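PDB 5AEC: 3,6-diketocamphane 1,6-monooxygenase from Pseudomonas putida, which catalyses the FMNH2- and O2-dependent Baeyer-Villiger oxidation of a diketocamphane to a lactone, a step in the breakdown of (-)-camphor. Local coordinates for residues A[105-110]-A[198-203]; A[215-220]-A[235-240]. All coordinates share one frame; numbering follows the deposited sequence.

Contact 1. Residues A[105-110]-A[198-203]. With PIN (piperazine-N,N'-bis(2-ethanesulfonic acid)), chain C; SO4 (sulfate ion), chain I; SO4 (sulfate ion), chain J.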
loop_
_atom_site.group_PDB
_atom_site.type_symbol
_atom_site.label_atom_id
_atom_site.label_comp_id
_atom_site.label_asym_id
_atom_site.label_seq_id
_atom_site.Cartn_x
_atom_site.Cartn_y
_atom_site.Cartn_z
ATOM N N LEU A 105 -3.840 5.826 -13.500
ATOM C CA LEU A 105 -4.828 5.383 -12.508
ATOM C C LEU A 105 -6.026 4.739 -13.195
ATOM O O LEU A 105 -6.832 5.424 -13.846
ATOM C CB LEU A 105 -5.291 6.574 -11.676
ATOM C CG LEU A 105 -6.477 6.261 -10.737
ATOM C CD1 LEU A 105 -6.087 5.217 -9.698
ATOM C CD2 LEU A 105 -6.986 7.527 -10.094
ATOM N N GLY A 106 -6.184 3.429 -13.017
ATOM C CA GLY A 106 -7.453 2.773 -13.388
ATOM C C GLY A 106 -8.447 2.918 -12.247
ATOM O O GLY A 106 -8.071 2.742 -11.064
ATOM N N ILE A 107 -9.694 3.265 -12.597
ATOM C CA ILE A 107 -10.778 3.344 -11.649
ATOM C C ILE A 107 -11.896 2.392 -12.074
ATOM O O ILE A 107 -12.099 2.159 -13.272
ATOM C CB ILE A 107 -11.319 4.795 -11.495
ATOM C CG1 ILE A 107 -11.979 5.283 -12.794
ATOM C CG2 ILE A 107 -10.180 5.702 -11.078
ATOM C CD1 ILE A 107 -12.669 6.619 -12.625
ATOM N N GLY A 108 -12.593 1.849 -11.072
ATOM C CA GLY A 108 -13.676 0.917 -11.283
ATOM C C GLY A 108 -14.651 0.851 -10.108
ATOM O O GLY A 108 -14.402 1.392 -9.026
ATOM N N ALA A 109 -15.776 0.204 -10.369
ATOM C CA ALA A 109 -16.841 -0.009 -9.389
ATOM C C ALA A 109 -16.703 -1.346 -8.680
ATOM O O ALA A 109 -17.027 -1.438 -7.509
ATOM C CB ALA A 109 -18.204 0.106 -10.068
ATOM N N GLY A 110 -16.192 -2.359 -9.378
ATOM C CA GLY A 110 -16.008 -3.683 -8.828
ATOM C C GLY A 110 -17.147 -4.588 -9.258
ATOM O O GLY A 110 -18.324 -4.263 -9.036
ATOM N N ILE A 198 -6.333 8.981 -16.159
ATOM C CA ILE A 198 -7.299 8.067 -15.599
ATOM C C ILE A 198 -7.718 7.135 -16.701
ATOM O O ILE A 198 -7.882 7.535 -17.867
ATOM C CB ILE A 198 -8.509 8.819 -14.975
ATOM C CG1 ILE A 198 -8.035 9.540 -13.702
ATOM C CG2 ILE A 198 -9.626 7.832 -14.624
ATOM C CD1 ILE A 198 -9.009 10.533 -13.095
ATOM N N ALA A 199 -7.864 5.868 -16.333
ATOM C CA ALA A 199 -8.258 4.818 -17.248
ATOM C C ALA A 199 -9.459 4.071 -16.701
ATOM O O ALA A 199 -9.643 3.981 -15.487
ATOM C CB ALA A 199 -7.088 3.830 -17.489
ATOM N N VAL A 200 -10.236 3.487 -17.618
ATOM C CA VAL A 200 -11.293 2.540 -17.250
ATOM C C VAL A 200 -11.292 1.382 -18.245
ATOM O O VAL A 200 -10.960 1.579 -19.421
ATOM C CB VAL A 200 -12.685 3.210 -17.203
ATOM C CG1 VAL A 200 -12.733 4.337 -16.185
ATOM C CG2 VAL A 200 -13.066 3.738 -18.572
ATOM N N THR A 201 -11.651 0.183 -17.783
ATOM C CA THR A 201 -11.789 -0.968 -18.679
ATOM C C THR A 201 -13.225 -1.129 -19.174
ATOM O O THR A 201 -14.166 -0.650 -18.540
ATOM C CB THR A 201 -11.463 -2.301 -17.996
ATOM O OG1 THR A 201 -12.395 -2.496 -16.920
ATOM C CG2 THR A 201 -10.053 -2.295 -17.462
ATOM N N GLY A 202 -13.363 -1.808 -20.305
ATOM C CA GLY A 202 -14.662 -2.154 -20.866
ATOM C C GLY A 202 -14.601 -3.546 -21.472
ATOM O O GLY A 202 -13.551 -3.954 -22.002
ATOM N N PHE A 203 -15.720 -4.272 -21.399
ATOM C CA PHE A 203 -15.845 -5.612 -21.994
ATOM C C PHE A 203 -17.053 -5.749 -22.926
ATOM O O PHE A 203 -16.894 -6.044 -24.117
ATOM C CB PHE A 203 -15.918 -6.719 -20.926
ATOM C CG PHE A 203 -16.065 -8.100 -21.515
ATOM C CD1 PHE A 203 -14.971 -8.772 -22.029
ATOM C CD2 PHE A 203 -17.325 -8.694 -21.636
ATOM C CE1 PHE A 203 -15.108 -10.036 -22.606
ATOM C CE2 PHE A 203 -17.482 -9.942 -22.227
ATOM C CZ PHE A 203 -16.370 -10.616 -22.715
HETATM C C1 PIN C . -19.418 -12.304 -10.672
HETATM C C2 PIN C . -19.040 -12.885 -12.045
HETATM N N1 PIN C . -18.574 -11.951 -13.090
HETATM C C3 PIN C . -18.341 -12.754 -14.308
HETATM C C4 PIN C . -17.338 -11.259 -12.687
HETATM C "C1'" PIN C . -15.129 -9.374 -15.968
HETATM C "C2'" PIN C . -15.744 -10.773 -16.141
HETATM N "N1'" PIN C . -16.478 -11.362 -14.987
HETATM C "C3'" PIN C . -16.742 -10.469 -13.839
HETATM C "C4'" PIN C . -17.769 -11.913 -15.435
HETATM S S1 PIN C . -19.353 -13.573 -9.578
HETATM S "S1'" PIN C . -15.044 -8.606 -17.437
HETATM O O1 PIN C . -17.996 -14.031 -9.441
HETATM O O2 PIN C . -20.163 -14.645 -10.078
HETATM O O3 PIN C . -19.868 -13.227 -8.069
HETATM O "O1'" PIN C . -16.387 -8.353 -17.891
HETATM O "O2'" PIN C . -14.342 -9.462 -18.356
HETATM O "O3'" PIN C . -14.251 -7.172 -17.314
HETATM S S SO4 I . -15.670 -2.564 -12.922
HETATM O O1 SO4 I . -16.215 -1.186 -12.983
HETATM O O2 SO4 I . -14.707 -2.822 -11.827
HETATM O O3 SO4 I . -16.833 -3.467 -12.818
HETATM O O4 SO4 I . -14.895 -2.770 -14.155
HETATM S S SO4 J . -18.512 -2.871 -19.021
HETATM O O1 SO4 J . -17.714 -2.413 -17.873
HETATM O O2 SO4 J . -18.307 -4.313 -19.258
HETATM O O3 SO4 J . -19.943 -2.660 -18.746
HETATM O O4 SO4 J . -18.154 -2.002 -20.138
HETATM O O HOH W 1 -12.476 0.157 -14.932
#
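The side chain of Ile-107 overlaps two residues of strand 198-202 at once. Its CG1 lies beside CG1 of Val-200, 3.6 Å away with the two chains pointing the same way, while CD1 reaches over to CG2 of Ile-198 at 3.8 Å; a branched isoleucine suits a place where two partners must be met together. CG1 can do this because chi1 of 66° sets it between the backbone N and the carbonyl carbon. Replacing Ile-107 by an alanine would probably open a gap beside Ile-198 and Val-200, whose CG2 and CG1 methyls would lose this apolar partner. The backbones pair in a short parallel ladder: Ala-199 N donates to Leu-105 O at 2.7 Å, tilted 31° from the carbonyl plane, and Ile-107 N donates to Ala-199 O at 3.0 Å, almost in line with that C=O. Strands 105-108 and 198-202 are neighbours in the parallel sheet of the TIM-barrel fold of the bacterial luciferase family, and their axes cross at -47°. Their bonding stops early; farther along, one water bridges them, donating to Ile-107 O at 2.6 Å and accepting from Thr-201 N. Gly-106, lacking a side chain, brings its CA to 3.3 Å from Ala-199 O in a CA-H...O contact, and the small Ala-199 rests on Met-76, which, like Thr-201, Gly-202 and Phe-203, binds FMN. Just past the end of strand 105-108 a sulfate, probably from the crystallisation liquor, accepts bonds from Ala-109 N and Gly-110 N. The CB of Phe-203 lies 3.5 Å from sulfonate O1' of the bound piperazine buffer.

Contact 2. Residues A[215-220]-A[235-240]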
loop_
_atom_site.group_PDB
_atom_site.type_symbol
_atom_site.label_atom_id
_atom_site.label_comp_id
_atom_site.label_asym_id
_atom_site.label_seq_id
_atom_site.Cartn_x
_atom_site.Cartn_y
_atom_site.Cartn_z
ATOM N N GLU A 215 -16.425 10.676 -22.813
ATOM C CA GLU A 215 -16.940 11.925 -22.201
ATOM C C GLU A 215 -15.885 12.659 -21.387
ATOM O O GLU A 215 -15.791 13.878 -21.465
ATOM C CB GLU A 215 -18.142 11.628 -21.287
ATOM C CG GLU A 215 -19.425 11.240 -22.016
ATOM C CD GLU A 215 -20.488 10.587 -21.137
ATOM O OE1 GLU A 215 -20.268 10.371 -19.923
ATOM O OE2 GLU A 215 -21.577 10.297 -21.672
ATOM N N ARG A 216 -15.070 11.910 -20.635
ATOM C CA ARG A 216 -14.107 12.497 -19.694
ATOM C C ARG A 216 -12.664 12.441 -20.174
ATOM O O ARG A 216 -11.753 12.835 -19.450
ATOM C CB ARG A 216 -14.255 11.834 -18.324
ATOM C CG ARG A 216 -15.675 11.908 -17.805
ATOM C CD ARG A 216 -15.752 11.850 -16.288
ATOM N NE ARG A 216 -17.149 11.822 -15.838
ATOM C CZ ARG A 216 -17.567 11.945 -14.580
ATOM N NH1 ARG A 216 -16.702 12.121 -13.580
ATOM N NH2 ARG A 216 -18.877 11.884 -14.313
ATOM N N ASN A 217 -12.448 11.965 -21.398
ATOM C CA ASN A 217 -11.103 11.906 -21.972
ATOM C C ASN A 217 -10.166 10.959 -21.200
ATOM O O ASN A 217 -8.945 11.152 -21.174
ATOM C CB ASN A 217 -10.527 13.340 -22.073
ATOM C CG ASN A 217 -9.587 13.556 -23.252
ATOM O OD1 ASN A 217 -8.714 14.442 -23.217
ATOM N ND2 ASN A 217 -9.751 12.776 -24.296
ATOM N N PHE A 218 -10.751 9.918 -20.607
ATOM C CA PHE A 218 -9.990 8.877 -19.952
ATOM C C PHE A 218 -9.385 7.959 -20.997
ATOM O O PHE A 218 -9.804 7.947 -22.163
ATOM C CB PHE A 218 -10.886 8.030 -19.034
ATOM C CG PHE A 218 -11.500 8.781 -17.870
ATOM C CD1 PHE A 218 -10.946 9.948 -17.375
ATOM C CD2 PHE A 218 -12.615 8.251 -17.218
ATOM C CE1 PHE A 218 -11.499 10.586 -16.276
ATOM C CE2 PHE A 218 -13.166 8.885 -16.108
ATOM C CZ PHE A 218 -12.606 10.063 -15.660
ATOM N N LYS A 219 -8.420 7.166 -20.556
ATOM C CA LYS A 219 -7.810 6.127 -21.402
ATOM C C LYS A 219 -8.719 4.913 -21.448
ATOM O O LYS A 219 -9.011 4.351 -20.390
ATOM C CB LYS A 219 -6.466 5.730 -20.809
ATOM C CG LYS A 219 -5.758 4.599 -21.549
ATOM C CD LYS A 219 -4.500 4.228 -20.779
ATOM C CE LYS A 219 -3.668 3.176 -21.499
ATOM N NZ LYS A 219 -3.119 3.697 -22.770
ATOM N N PRO A 220 -9.131 4.469 -22.659
ATOM C CA PRO A 220 -9.935 3.279 -22.727
ATOM C C PRO A 220 -9.052 2.009 -22.778
ATOM O O PRO A 220 -8.050 1.969 -23.501
ATOM C CB PRO A 220 -10.720 3.483 -24.034
ATOM C CG PRO A 220 -9.837 4.310 -24.900
ATOM C CD PRO A 220 -8.823 4.984 -24.015
ATOM N N GLU A 235 -15.957 3.165 -31.485
ATOM C CA GLU A 235 -17.049 3.972 -32.001
ATOM C C GLU A 235 -17.723 4.734 -30.847
ATOM O O GLU A 235 -17.873 5.915 -30.878
ATOM C CB GLU A 235 -18.075 3.059 -32.660
ATOM C CG GLU A 235 -19.062 3.803 -33.530
ATOM C CD GLU A 235 -20.068 2.928 -34.223
ATOM O OE1 GLU A 235 -20.553 1.957 -33.667
ATOM O OE2 GLU A 235 -20.383 3.263 -35.360
ATOM N N VAL A 236 -18.114 4.017 -29.823
ATOM C CA VAL A 236 -18.727 4.640 -28.659
ATOM C C VAL A 236 -17.768 5.666 -28.030
ATOM O O VAL A 236 -18.159 6.799 -27.741
ATOM C CB VAL A 236 -19.159 3.587 -27.619
ATOM C CG1 VAL A 236 -19.595 4.233 -26.304
ATOM C CG2 VAL A 236 -20.290 2.739 -28.172
ATOM N N TYR A 237 -16.515 5.263 -27.829
ATOM C CA TYR A 237 -15.531 6.123 -27.197
ATOM C C TYR A 237 -15.347 7.433 -27.977
ATOM O O TYR A 237 -15.502 8.509 -27.409
ATOM C CB TYR A 237 -14.181 5.388 -27.032
ATOM C CG TYR A 237 -13.090 6.258 -26.446
ATOM C CD1 TYR A 237 -12.946 6.396 -25.061
ATOM C CD2 TYR A 237 -12.181 6.939 -27.280
ATOM C CE1 TYR A 237 -11.954 7.188 -24.533
ATOM C CE2 TYR A 237 -11.182 7.739 -26.754
ATOM C CZ TYR A 237 -11.066 7.852 -25.381
ATOM O OH TYR A 237 -10.090 8.657 -24.857
ATOM N N SER A 238 -14.995 7.335 -29.262
ATOM C CA SER A 238 -14.682 8.524 -30.076
ATOM C C SER A 238 -15.902 9.446 -30.252
ATOM O O SER A 238 -15.752 10.667 -30.198
ATOM C CB SER A 238 -14.105 8.139 -31.432
ATOM O OG SER A 238 -14.913 7.159 -32.032
ATOM N N GLU A 239 -17.097 8.873 -30.397
ATOM C CA GLU A 239 -18.303 9.676 -30.524
ATOM C C GLU A 239 -18.544 10.494 -29.249
ATOM O O GLU A 239 -18.834 11.693 -29.307
ATOM C CB GLU A 239 -19.487 8.785 -30.912
ATOM C CG GLU A 239 -19.411 8.360 -32.389
ATOM C CD GLU A 239 -20.578 7.488 -32.863
ATOM O OE1 GLU A 239 -21.499 7.242 -32.062
ATOM O OE2 GLU A 239 -20.588 7.029 -34.034
ATOM N N ALA A 240 -18.383 9.845 -28.099
ATOM C CA ALA A 240 -18.457 10.530 -26.817
ATOM C C ALA A 240 -17.354 11.589 -26.678
ATOM O O ALA A 240 -17.618 12.715 -26.250
ATOM C CB ALA A 240 -18.421 9.526 -25.660
#
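Tyr-237 hydrogen-bonds across the contact, its OH donating to the carbonyl O of Phe-218 at 2.8 Å. The donor sits 20° from the carbonyl plane, and the acceptor lies at the edge of the ring. A tyrosine suits this place because its long, rigid ring spans from the helix to the turn and ends in a donor for a backbone oxygen. With CG anti to the backbone N (chi1 177°), the ring extends from helix 227-243 to that carbonyl.

One apolar contact uses a face of the same ring. Pro-220 crosses it at about a right angle and lays CG over it, 3.7 Å from the centroid and 15° off the normal, a CH-pi contact. Proline suits the spot, since its closed ring offers a compact C-H surface to the aromatic. Separate from this, and farther along the helix, is close van der Waals packing against the end of helix 208-216: the methyl CB of Ala-240 lies 3.7 Å from Glu-215 N and 4.2 Å from Glu-215 CG, and its smallness suits an approach this close to the backbone.

Backbone geometry sets the turn between these points. Asn-217 takes a positive phi in a Schellman motif ending helix 208-216, a conformation that asparagine tolerates better than most residues. Phe-218 then turns its ring away from Tyr-237, toward strand 198-202, where it touches Ile-198 and Val-200. The chain passes from here into strand 219-223, whose following helix 227-243 packs back against it, the first half of a beta-alpha-beta unit of the TIM barrel.

Contact 1 joins two neighbouring barrel strands, and contact 2 packs the next strand against the helix that follows it; their centres are 13 Å apart. Strand 198-202 is shared ground: Ile-198 O lies 2.8 Å from Lys-219 N and Val-200 N 3.2 Å from Lys-219 O, both probable hydrogen bonds that continue the parallel sheet from 105-108 through 198-202 to 219-223. Contact 1 contributes Thr-201, Gly-202 and Phe-203 to the FMN site. Contact 2 stands farther back: between nearest atoms, the side chain of Pro-220 is about 8 Å from Gly-202 of that site and about 13 Å from the bound piperazine buffer.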